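Local coordinates for dihydrodipicolinate reductase N-terminus domain-containing protein (Mycobacterium smegmatis, PDB 6IAQ) that binds NADP and probably catalyses the reductive amination of ketones as an amine dehydrogenase, using a Rossmann-type cofactor domain joined to a C-terminal mixed-sheet domain, at residues A[86-90]-A[120-124]; A[166-172]-A[279-283]; A[181-187]-A[247-252]; A[145-150]-A[207-211]. All blocks are in the same frame, centred on the assembly; numbering follows the deposited sequence.

Contact 1: A[86-90]-A[120-124]; sequences LTDAV and LSAEL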
loop_
_atom_site.group_PDB
_atom_site.type_symbol
_atom_site.label_atom_id
_atom_site.label_comp_id
_atom_site.label_asym_id
_atom_site.label_seq_id
_atom_site.Cartn_x
_atom_site.Cartn_y
_atom_site.Cartn_z
ATOM N N LEU A 86 1.012 25.630 -8.193
ATOM C CA LEU A 86 0.203 25.785 -9.438
ATOM C C LEU A 86 0.322 27.227 -9.978
ATOM O O LEU A 86 0.270 27.427 -11.226
ATOM C CB LEU A 86 -1.252 25.406 -9.162
ATOM C CG LEU A 86 -2.006 24.756 -10.322
ATOM C CD1 LEU A 86 -1.153 23.769 -11.099
ATOM C CD2 LEU A 86 -3.285 24.096 -9.856
ATOM N N THR A 87 0.472 28.185 -9.073
ATOM C CA THR A 87 0.686 29.623 -9.364
ATOM C C THR A 87 1.880 29.756 -10.325
ATOM O O THR A 87 1.800 30.568 -11.230
ATOM C CB THR A 87 0.798 30.364 -8.022
ATOM O OG1 THR A 87 0.182 31.625 -8.210
ATOM C CG2 THR A 87 2.208 30.519 -7.496
ATOM N N ASP A 88 2.918 28.936 -10.168
ATOM C CA ASP A 88 4.077 28.857 -11.080
ATOM C C ASP A 88 3.811 27.802 -12.160
ATOM O O ASP A 88 4.000 28.109 -13.357
ATOM C CB ASP A 88 5.362 28.580 -10.290
ATOM C CG ASP A 88 5.587 29.581 -9.179
ATOM O OD1 ASP A 88 5.369 30.777 -9.437
ATOM O OD2 ASP A 88 5.931 29.154 -8.043
ATOM N N ALA A 89 3.369 26.602 -11.765
ATOM C CA ALA A 89 3.344 25.392 -12.623
ATOM C C ALA A 89 2.302 25.552 -13.747
ATOM O O ALA A 89 2.420 24.878 -14.779
ATOM C CB ALA A 89 3.043 24.176 -11.768
ATOM N N VAL A 90 1.284 26.360 -13.540
ATOM C CA VAL A 90 0.226 26.596 -14.569
ATOM C C VAL A 90 0.870 27.034 -15.891
ATOM O O VAL A 90 0.365 26.624 -16.960
ATOM C CB VAL A 90 -0.841 27.589 -14.084
ATOM C CG1 VAL A 90 -0.285 29.015 -13.970
ATOM C CG2 VAL A 90 -2.081 27.522 -14.973
ATOM N N LEU A 120 -7.393 27.573 -11.063
ATOM C CA LEU A 120 -6.316 27.060 -11.940
ATOM C C LEU A 120 -6.573 25.581 -12.221
ATOM O O LEU A 120 -6.323 25.144 -13.362
ATOM C CB LEU A 120 -4.945 27.315 -11.298
ATOM C CG LEU A 120 -4.579 28.791 -11.107
ATOM C CD1 LEU A 120 -3.297 28.958 -10.294
ATOM C CD2 LEU A 120 -4.464 29.494 -12.453
ATOM N N SER A 121 -7.052 24.822 -11.229
ATOM C CA SER A 121 -7.386 23.388 -11.411
ATOM C C SER A 121 -8.515 23.239 -12.452
ATOM O O SER A 121 -8.362 22.426 -13.409
ATOM C CB SER A 121 -7.703 22.718 -10.086
ATOM O OG SER A 121 -6.545 22.678 -9.232
ATOM N N ALA A 122 -9.611 23.975 -12.286
ATOM C CA ALA A 122 -10.771 23.901 -13.222
ATOM C C ALA A 122 -10.330 24.249 -14.660
ATOM O O ALA A 122 -10.680 23.512 -15.622
ATOM C CB ALA A 122 -11.875 24.801 -12.743
ATOM N N GLU A 123 -9.535 25.315 -14.784
ATOM C CA GLU A 123 -9.012 25.841 -16.072
ATOM C C GLU A 123 -8.233 24.713 -16.766
ATOM O O GLU A 123 -8.516 24.383 -17.972
ATOM C CB GLU A 123 -8.046 26.996 -15.781
ATOM C CG GLU A 123 -8.111 28.256 -16.630
ATOM C CD GLU A 123 -6.828 29.080 -16.444
ATOM O OE1 GLU A 123 -6.775 29.893 -15.480
ATOM O OE2 GLU A 123 -5.875 28.868 -17.234
ATOM N N LEU A 124 -7.264 24.127 -16.039
ATOM C CA LEU A 124 -6.313 23.145 -16.621
ATOM C C LEU A 124 -7.066 21.869 -16.968
ATOM O O LEU A 124 -6.741 21.252 -18.009
ATOM C CB LEU A 124 -5.178 22.862 -15.630
ATOM C CG LEU A 124 -4.089 23.934 -15.543
ATOM C CD1 LEU A 124 -3.108 23.584 -14.443
ATOM C CD2 LEU A 124 -3.372 24.073 -16.885
#

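Contact 2: A[166-172]-A[279-283]; sequences ASWNVDD and EGDIN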
loop_
_atom_site.group_PDB
_atom_site.type_symbol
_atom_site.label_atom_id
_atom_site.label_comp_id
_atom_site.label_asym_id
_atom_site.label_seq_id
_atom_site.Cartn_x
_atom_site.Cartn_y
_atom_site.Cartn_z
ATOM N N ALA A 166 7.307 13.130 8.712
ATOM C CA ALA A 166 8.213 12.969 7.564
ATOM C C ALA A 166 9.358 13.964 7.668
ATOM O O ALA A 166 9.168 15.113 8.142
ATOM C CB ALA A 166 7.430 13.112 6.277
ATOM N N SER A 167 10.518 13.512 7.213
ATOM C CA SER A 167 11.752 14.313 7.121
ATOM C C SER A 167 12.374 14.055 5.746
ATOM O O SER A 167 12.539 12.900 5.385
ATOM C CB SER A 167 12.699 13.968 8.257
ATOM O OG SER A 167 13.871 14.769 8.209
ATOM N N TRP A 168 12.732 15.119 5.032
ATOM C CA TRP A 168 13.589 15.011 3.830
ATOM C C TRP A 168 14.681 16.083 3.864
ATOM O O TRP A 168 14.548 17.070 4.592
ATOM C CB TRP A 168 12.760 15.013 2.545
ATOM C CG TRP A 168 11.771 16.121 2.427
ATOM C CD1 TRP A 168 10.447 16.051 2.723
ATOM C CD2 TRP A 168 12.012 17.457 1.933
ATOM N NE1 TRP A 168 9.834 17.254 2.447
ATOM C CE2 TRP A 168 10.779 18.135 1.977
ATOM C CE3 TRP A 168 13.138 18.134 1.443
ATOM C CZ2 TRP A 168 10.637 19.442 1.529
ATOM C CZ3 TRP A 168 13.005 19.435 1.026
ATOM C CH2 TRP A 168 11.769 20.067 1.063
ATOM N N ASN A 169 15.742 15.807 3.119
ATOM C CA ASN A 169 17.004 16.571 3.057
ATOM C C ASN A 169 16.987 17.492 1.822
ATOM O O ASN A 169 17.039 16.984 0.707
ATOM C CB ASN A 169 18.187 15.621 3.015
ATOM C CG ASN A 169 19.518 16.308 3.115
ATOM O OD1 ASN A 169 19.588 17.520 3.302
ATOM N ND2 ASN A 169 20.583 15.542 3.013
ATOM N N VAL A 170 16.972 18.808 2.043
ATOM C CA VAL A 170 17.198 19.832 0.988
ATOM C C VAL A 170 18.345 19.411 0.059
ATOM O O VAL A 170 18.226 19.581 -1.147
ATOM C CB VAL A 170 17.460 21.208 1.623
ATOM C CG1 VAL A 170 18.123 22.164 0.647
ATOM C CG2 VAL A 170 16.177 21.783 2.140
ATOM N N ASP A 171 19.450 18.902 0.602
ATOM C CA ASP A 171 20.678 18.664 -0.200
ATOM C C ASP A 171 20.534 17.419 -1.080
ATOM O O ASP A 171 21.461 17.144 -1.830
ATOM C CB ASP A 171 21.920 18.614 0.701
ATOM C CG ASP A 171 22.496 20.015 0.924
ATOM O OD1 ASP A 171 21.873 20.999 0.472
ATOM O OD2 ASP A 171 23.565 20.108 1.558
ATOM N N ASP A 172 19.420 16.692 -1.004
ATOM C CA ASP A 172 19.106 15.605 -1.969
ATOM C C ASP A 172 18.501 16.199 -3.253
ATOM O O ASP A 172 18.361 15.439 -4.206
ATOM C CB ASP A 172 18.133 14.569 -1.389
ATOM C CG ASP A 172 18.756 13.557 -0.441
ATOM O OD1 ASP A 172 20.007 13.470 -0.375
ATOM O OD2 ASP A 172 17.975 12.833 0.220
ATOM N N GLU A 279 22.080 12.323 10.013
ATOM C CA GLU A 279 20.605 12.473 9.899
ATOM C C GLU A 279 20.103 11.627 8.725
ATOM O O GLU A 279 20.809 11.482 7.754
ATOM C CB GLU A 279 20.210 13.949 9.772
ATOM C CG GLU A 279 20.581 14.746 10.993
ATOM C CD GLU A 279 19.982 16.137 10.982
ATOM O OE1 GLU A 279 20.628 17.041 10.377
ATOM O OE2 GLU A 279 18.869 16.285 11.515
ATOM N N GLY A 280 18.900 11.095 8.835
ATOM C CA GLY A 280 18.271 10.288 7.781
ATOM C C GLY A 280 16.809 10.651 7.621
ATOM O O GLY A 280 16.185 11.140 8.617
ATOM N N ASP A 281 16.282 10.425 6.425
ATOM C CA ASP A 281 14.843 10.631 6.122
ATOM C C ASP A 281 14.002 9.692 6.976
ATOM O O ASP A 281 14.471 8.542 7.287
ATOM C CB ASP A 281 14.544 10.381 4.637
ATOM C CG ASP A 281 15.213 11.370 3.695
ATOM O OD1 ASP A 281 15.887 12.321 4.207
ATOM O OD2 ASP A 281 15.104 11.163 2.462
ATOM N N ILE A 282 12.781 10.119 7.260
ATOM C CA ILE A 282 11.787 9.269 7.957
ATOM C C ILE A 282 10.427 9.374 7.284
ATOM O O ILE A 282 10.070 10.422 6.713
ATOM C CB ILE A 282 11.707 9.548 9.463
ATOM C CG1 ILE A 282 11.086 10.893 9.799
ATOM C CG2 ILE A 282 13.077 9.367 10.139
ATOM C CD1 ILE A 282 10.373 10.863 11.120
ATOM N N ASN A 283 9.692 8.279 7.391
ATOM C CA ASN A 283 8.259 8.197 7.054
ATOM C C ASN A 283 7.584 7.338 8.132
ATOM O O ASN A 283 7.719 6.112 8.076
ATOM C CB ASN A 283 8.035 7.583 5.678
ATOM C CG ASN A 283 6.605 7.778 5.222
ATOM O OD1 ASN A 283 6.105 8.906 5.297
ATOM N ND2 ASN A 283 5.982 6.729 4.720
HETATM O O HOH W 1 15.537 13.233 10.326
HETATM O O HOH W 2 15.590 13.616 1.242
HETATM O O HOH W 3 18.304 12.312 2.745
HETATM O O HOH W 4 16.620 10.359 -0.202
#

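Contact 3: A[181-187]-A[247-252]; sequences QQVGRTV and GDVIGF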
loop_
_atom_site.group_PDB
_atom_site.type_symbol
_atom_site.label_atom_id
_atom_site.label_comp_id
_atom_site.label_asym_id
_atom_site.label_seq_id
_atom_site.Cartn_x
_atom_site.Cartn_y
_atom_site.Cartn_z
ATOM N N GLN A 181 12.652 26.592 0.370
ATOM C CA GLN A 181 12.746 26.152 1.792
ATOM C C GLN A 181 13.449 27.230 2.630
ATOM O O GLN A 181 13.624 27.004 3.826
ATOM C CB GLN A 181 13.464 24.802 1.887
ATOM C CG GLN A 181 12.656 23.641 1.346
ATOM C CD GLN A 181 11.302 23.509 2.006
ATOM O OE1 GLN A 181 10.270 23.708 1.372
ATOM N NE2 GLN A 181 11.296 23.180 3.294
ATOM N N GLN A 182 13.801 28.371 2.026
ATOM C CA GLN A 182 14.334 29.571 2.724
ATOM C C GLN A 182 15.716 29.287 3.302
ATOM O O GLN A 182 16.105 29.973 4.251
ATOM C CB GLN A 182 13.375 30.013 3.831
ATOM C CG GLN A 182 11.933 30.188 3.365
ATOM C CD GLN A 182 11.803 31.151 2.212
ATOM O OE1 GLN A 182 12.226 32.300 2.300
ATOM N NE2 GLN A 182 11.216 30.676 1.124
ATOM N N VAL A 183 16.459 28.368 2.700
ATOM C CA VAL A 183 17.811 27.962 3.144
ATOM C C VAL A 183 18.752 29.158 2.998
ATOM O O VAL A 183 18.816 29.757 1.898
ATOM C CB VAL A 183 18.304 26.747 2.356
ATOM C CG1 VAL A 183 19.747 26.427 2.667
ATOM C CG2 VAL A 183 17.409 25.559 2.619
ATOM N N GLY A 184 19.435 29.497 4.096
ATOM C CA GLY A 184 20.463 30.551 4.142
ATOM C C GLY A 184 19.874 31.909 4.486
ATOM O O GLY A 184 20.640 32.854 4.584
ATOM N N ARG A 185 18.553 32.003 4.653
ATOM C CA ARG A 185 17.865 33.267 4.975
ATOM C C ARG A 185 18.080 33.499 6.466
ATOM O O ARG A 185 18.408 32.503 7.180
ATOM C CB ARG A 185 16.364 33.208 4.669
ATOM C CG ARG A 185 16.013 32.846 3.229
ATOM C CD ARG A 185 16.258 33.997 2.257
ATOM N NE ARG A 185 15.237 35.023 2.372
ATOM C CZ ARG A 185 15.360 36.273 1.909
ATOM N NH1 ARG A 185 16.462 36.651 1.269
ATOM N NH2 ARG A 185 14.370 37.137 2.095
ATOM N N THR A 186 17.871 34.736 6.923
ATOM C CA THR A 186 17.874 35.084 8.364
ATOM C C THR A 186 16.502 34.718 8.919
ATOM O O THR A 186 15.512 34.667 8.130
ATOM C CB THR A 186 18.203 36.563 8.613
ATOM O OG1 THR A 186 17.111 37.330 8.125
ATOM C CG2 THR A 186 19.479 37.016 7.952
ATOM N N VAL A 187 16.423 34.542 10.238
ATOM C CA VAL A 187 15.140 34.307 10.954
ATOM C C VAL A 187 14.179 35.475 10.694
ATOM O O VAL A 187 12.974 35.224 10.548
ATOM C CB VAL A 187 15.402 34.043 12.443
ATOM C CG1 VAL A 187 14.114 34.037 13.248
ATOM C CG2 VAL A 187 16.151 32.720 12.625
ATOM N N GLY A 247 22.550 29.498 13.632
ATOM C CA GLY A 247 21.429 30.453 13.682
ATOM C C GLY A 247 20.807 30.739 12.316
ATOM O O GLY A 247 19.695 31.271 12.293
ATOM N N ASP A 248 21.485 30.413 11.211
ATOM C CA ASP A 248 20.897 30.565 9.841
ATOM C C ASP A 248 19.706 29.615 9.686
ATOM O O ASP A 248 19.680 28.535 10.326
ATOM C CB ASP A 248 21.924 30.311 8.738
ATOM C CG ASP A 248 22.927 31.435 8.536
ATOM O OD1 ASP A 248 22.768 32.484 9.186
ATOM O OD2 ASP A 248 23.864 31.254 7.732
ATOM N N VAL A 249 18.721 30.009 8.885
ATOM C CA VAL A 249 17.572 29.130 8.529
ATOM C C VAL A 249 18.088 28.065 7.557
ATOM O O VAL A 249 18.827 28.416 6.617
ATOM C CB VAL A 249 16.381 29.915 7.960
ATOM C CG1 VAL A 249 15.267 28.977 7.511
ATOM C CG2 VAL A 249 15.865 30.925 8.976
ATOM N N ILE A 250 17.743 26.791 7.799
ATOM C CA ILE A 250 18.212 25.666 6.940
ATOM C C ILE A 250 17.018 24.898 6.359
ATOM O O ILE A 250 17.255 23.839 5.770
ATOM C CB ILE A 250 19.164 24.734 7.710
ATOM C CG1 ILE A 250 18.471 24.077 8.908
ATOM C CG2 ILE A 250 20.432 25.465 8.091
ATOM C CD1 ILE A 250 19.299 22.986 9.581
ATOM N N GLY A 251 15.806 25.425 6.522
ATOM C CA GLY A 251 14.589 24.787 6.036
ATOM C C GLY A 251 13.448 25.115 6.934
ATOM O O GLY A 251 13.545 26.088 7.694
ATOM N N PHE A 252 12.397 24.317 6.884
ATOM C CA PHE A 252 11.259 24.534 7.795
ATOM C C PHE A 252 10.480 23.243 7.989
ATOM O O PHE A 252 10.574 22.307 7.169
ATOM C CB PHE A 252 10.351 25.685 7.328
ATOM C CG PHE A 252 9.682 25.527 5.984
ATOM C CD1 PHE A 252 8.547 24.745 5.829
ATOM C CD2 PHE A 252 10.124 26.256 4.893
ATOM C CE1 PHE A 252 7.925 24.623 4.592
ATOM C CE2 PHE A 252 9.506 26.124 3.659
ATOM C CZ PHE A 252 8.402 25.322 3.519
HETATM O O HOH W 5 19.047 34.043 11.596
#

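Contact 4: A[145-150]-A[207-211]; sequences WVNMIA and VLDAL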
loop_
_atom_site.group_PDB
_atom_site.type_symbol
_atom_site.label_atom_id
_atom_site.label_comp_id
_atom_site.label_asym_id
_atom_site.label_seq_id
_atom_site.Cartn_x
_atom_site.Cartn_y
_atom_site.Cartn_z
ATOM N N TRP A 145 2.918 8.912 1.194
ATOM C CA TRP A 145 2.062 9.824 1.991
ATOM C C TRP A 145 0.582 9.679 1.609
ATOM O O TRP A 145 -0.243 10.184 2.389
ATOM C CB TRP A 145 2.524 11.284 1.906
ATOM C CG TRP A 145 3.894 11.546 2.434
ATOM C CD1 TRP A 145 4.632 10.742 3.256
ATOM C CD2 TRP A 145 4.689 12.717 2.204
ATOM N NE1 TRP A 145 5.831 11.332 3.553
ATOM C CE2 TRP A 145 5.909 12.535 2.897
ATOM C CE3 TRP A 145 4.528 13.864 1.414
ATOM C CZ2 TRP A 145 6.955 13.459 2.829
ATOM C CZ3 TRP A 145 5.540 14.808 1.393
ATOM C CH2 TRP A 145 6.745 14.601 2.076
ATOM N N VAL A 146 0.247 9.040 0.489
ATOM C CA VAL A 146 -1.171 8.943 0.049
ATOM C C VAL A 146 -1.609 7.484 -0.091
ATOM O O VAL A 146 -2.362 7.028 0.794
ATOM C CB VAL A 146 -1.419 9.747 -1.237
ATOM C CG1 VAL A 146 -2.866 9.622 -1.690
ATOM C CG2 VAL A 146 -0.989 11.203 -1.091
ATOM N N ASN A 147 -1.206 6.770 -1.146
ATOM C CA ASN A 147 -1.801 5.462 -1.501
ATOM C C ASN A 147 -1.485 4.371 -0.433
ATOM O O ASN A 147 -2.388 3.538 -0.143
ATOM C CB ASN A 147 -1.403 5.027 -2.905
ATOM C CG ASN A 147 -2.181 5.802 -3.974
ATOM O OD1 ASN A 147 -3.388 5.679 -4.049
ATOM N ND2 ASN A 147 -1.537 6.637 -4.776
ATOM N N MET A 148 -0.268 4.329 0.116
ATOM C CA MET A 148 0.091 3.316 1.140
ATOM C C MET A 148 -0.620 3.652 2.456
ATOM O O MET A 148 -0.967 2.715 3.220
ATOM C CB MET A 148 1.604 3.284 1.408
ATOM C CG MET A 148 1.991 2.049 2.229
ATOM S SD MET A 148 3.773 1.892 2.286
ATOM C CE MET A 148 3.994 1.004 0.751
ATOM N N ILE A 149 -0.844 4.935 2.718
ATOM C CA ILE A 149 -1.547 5.374 3.941
ATOM C C ILE A 149 -3.037 5.035 3.828
ATOM O O ILE A 149 -3.601 4.475 4.800
ATOM C CB ILE A 149 -1.297 6.855 4.259
ATOM C CG1 ILE A 149 0.189 7.187 4.344
ATOM C CG2 ILE A 149 -2.018 7.249 5.537
ATOM C CD1 ILE A 149 1.032 6.188 5.146
ATOM N N ALA A 150 -3.663 5.311 2.690
ATOM C CA ALA A 150 -5.065 4.906 2.452
ATOM C C ALA A 150 -5.196 3.378 2.562
ATOM O O ALA A 150 -6.204 2.897 3.113
ATOM C CB ALA A 150 -5.544 5.422 1.120
ATOM N N VAL A 207 -1.430 16.722 0.680
ATOM C CA VAL A 207 -1.458 15.295 1.127
ATOM C C VAL A 207 -2.794 15.011 1.828
ATOM O O VAL A 207 -3.461 14.038 1.463
ATOM C CB VAL A 207 -0.254 14.959 2.030
ATOM C CG1 VAL A 207 -0.416 13.589 2.693
ATOM C CG2 VAL A 207 1.031 14.974 1.220
ATOM N N LEU A 208 -3.151 15.817 2.816
ATOM C CA LEU A 208 -4.371 15.583 3.629
ATOM C C LEU A 208 -5.634 15.793 2.778
ATOM O O LEU A 208 -6.598 15.041 2.981
ATOM C CB LEU A 208 -4.331 16.476 4.864
ATOM C CG LEU A 208 -3.177 16.212 5.826
ATOM C CD1 LEU A 208 -3.332 16.993 7.120
ATOM C CD2 LEU A 208 -2.995 14.721 6.100
ATOM N N ASP A 209 -5.634 16.723 1.821
ATOM C CA ASP A 209 -6.816 16.916 0.932
ATOM C C ASP A 209 -7.045 15.609 0.171
ATOM O O ASP A 209 -8.188 15.178 0.040
ATOM C CB ASP A 209 -6.647 18.093 -0.041
ATOM C CG ASP A 209 -6.702 19.482 0.600
ATOM O OD1 ASP A 209 -7.163 19.588 1.758
ATOM O OD2 ASP A 209 -6.282 20.467 -0.071
ATOM N N ALA A 210 -5.975 14.975 -0.315
ATOM C CA ALA A 210 -6.050 13.704 -1.075
ATOM C C ALA A 210 -6.617 12.596 -0.171
ATOM O O ALA A 210 -7.494 11.850 -0.650
ATOM C CB ALA A 210 -4.695 13.322 -1.620
ATOM N N LEU A 211 -6.118 12.459 1.065
ATOM C CA LEU A 211 -6.552 11.354 1.967
ATOM C C LEU A 211 -8.029 11.548 2.322
ATOM O O LEU A 211 -8.791 10.594 2.249
ATOM C CB LEU A 211 -5.657 11.326 3.209
ATOM C CG LEU A 211 -4.254 10.764 2.997
ATOM C CD1 LEU A 211 -3.454 10.891 4.271
ATOM C CD2 LEU A 211 -4.301 9.316 2.537
#

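Contact 1: A[86-90]-A[120-124]
Leu86 and Val90 pack against Leu120 and Leu124 in an apolar helix-helix contact between the first turn of helix 86-98 and the early part of helix 118-130. The two short axes run nearly parallel, 24° apart and 11.2 Å at closest approach, a spacing that leaves side chains rather than backbones to do the touching. Leu86 lies antiparallel alongside both leucines: its CD2 rests 3.9 Å from Leu120 CB, while the other branch places CD1 3.9 Å from Leu124 CD1. The near-parallel course fits the Rossmann-type domain, where both helices follow strands of one parallel sheet, 77-80 and 102-105. A turn further on, Val90 brings CG2 against both leucines. With that methyl anti to the backbone N (CG1 at chi1 70°), it meets Leu120 CD2 at 4.0 Å, the two side chains crossing at about a right angle, and Leu124 CD1 at 4.1 Å. Leu120 also brings CD1 to 4.0 Å from the backbone N of Thr87. On the Ser121 side, Leu86 CD2 comes within 3.6 Å of Ser121 OG, a hydroxyl already hydrogen-bonded to Ser117 O. Toward solvent, Glu123 is salt-bridged to Arg94 on helix 86-98.

Contact 2: A[166-172]-A[279-283]
Ser167 lays its CB against Ile282 CG1, 3.8 Å away. Ile282 holds CG1 between its backbone N and carbonyl carbon (chi1 70°), which turns that carbon back over the Ser167 backbone. Beside this contact, Ser167 N donates to Ile282 O over 3.2 Å at an N-H...O angle of 160°; the return bond from Ile282 N to Ser167 O is long and weak. Ser167 OG and Gly280 O are joined through a water, and the same hydroxyl is hydrogen-bonded to Tyr275 and Arg273. Past the paired residues the chains diverge, and acidic groups face each other: Asp172 OD2 and Asp281 OD2 come from opposite directions to 4.0 Å, their carboxylate planes 68° apart. Three waters mediate this pair of like charges, one of them also accepting from Asn169 N at 2.9 Å. Asp281 OD2 is also hydrogen-bonded to Thr302 OG1. Asn169 OD1 receives Asp171 N at 3.0 Å from above its carbonyl plane, closing an Asx turn. The whole is the end of an antiparallel pairing, where 158-169 and 282-288, two neighbouring inner strands of the mixed sheet, splay apart at one end.

Contact 3: A[181-187]-A[247-252]
Gln181 opens the segment by laying its amide over the ring of Phe252, at the point where the loop after helix 175-180 runs against the start of strand 249-260 in the mixed sheet. Its NE2 sits 3.4 Å above the ring plane, over the centre, with amide and ring planes 38° apart. The bend at chi2 (-56°) folds the amide back to this place, and NE2 is also hydrogen-bonded to Gly272 O. Arg199 makes a cation-pi contact with the same ring. Gln181 O receives a CA-H...O contact from Gly251 CA at 3.3 Å. Gln182, with positive phi, ends the helix in a Schellman motif and begins a type II turn that runs to Arg185. Gln182 O lies 3.5 Å from Val249 CG1. Val183 then sets CG2 against Ile250 O at 3.6 Å. Gly184, third in the turn and also of positive phi, donates its N to Val249 O over 2.8 Å, nearly straight at 169°. In answer, Arg185 O accepts from Val249 N at 3.0 Å; the donor lies close to the extension of the C=O bond. Val249 is thus gripped through both backbone polar groups while its side chain points toward the loop, CG1 on Gln182 O and CG2 near Arg185 O. Thr186 N-caps helix 187-195. In that helix's first residue, Val187 N donates to a water that in turn donates to Gly247 O, and Val187 CG2 crosses Val249 CG2 at about a right angle, 4.1 Å away.

Contact 4: A[145-150]-A[207-211]
Trp145 and Val207 cross at about a right angle, the valine meeting the indole obliquely with CG2 3.7 Å from CE3. The tryptophan CG lies beside the backbone N (chi1 -62°), which carries the ring to Val207 CG2; Trp145 CB is 3.8 Å from Val207 CG1. The same CG1 lies 3.4 Å from Trp145 O, a buried carbonyl for which the model contains no hydrogen-bonding partner; the wider pi-type turn at 145-147 accompanies this break in the usual helix bonding. One turn along, Leu211 inserts its forked end between residues of helix 141-153. Its CD1 is 4.1 Å from Ile149 CG2, the two side chains meeting at a slant, whereas CD2 reaches the backbone at Val146 O, 3.5 Å away, and lies near Ala150 CB. Val146 CG1 touches Ala210 CB, 4.1 Å away. The helix axes come to 9.5 Å and cross at -38°. Around this apolar pair, the Trp145 ring makes edge-to-face contacts with Phe268 of strand 265-273 and with Tyr140, and Leu211 touches Phe266; the second subunit also reaches helix 141-153, its Leu151 packing on Met148 and its Arg332 on Ala150.

In the fold
From the N terminus, contact 1 closes first, a short loop of 29 residues joining two helices of the Rossmann-type domain, before the other three begin. The remaining contacts belong to the C-terminal domain. Contact 4 opens next, at helix 141-153, and returns at helix 203-215; contacts 2 and 3 open within that span and close beyond it, so each crosses contact 4. Contact 3 lies wholly between the two segments of contact 2. Contacts 2 and 3 reach one mixed sheet and touch where Trp168 meets Gln181, while Trp145 packs on Ala166 and Trp168, linking contact 4 to contact 2. Contact 1 stays apart, about 9 Å from contact 4 at nearest atoms.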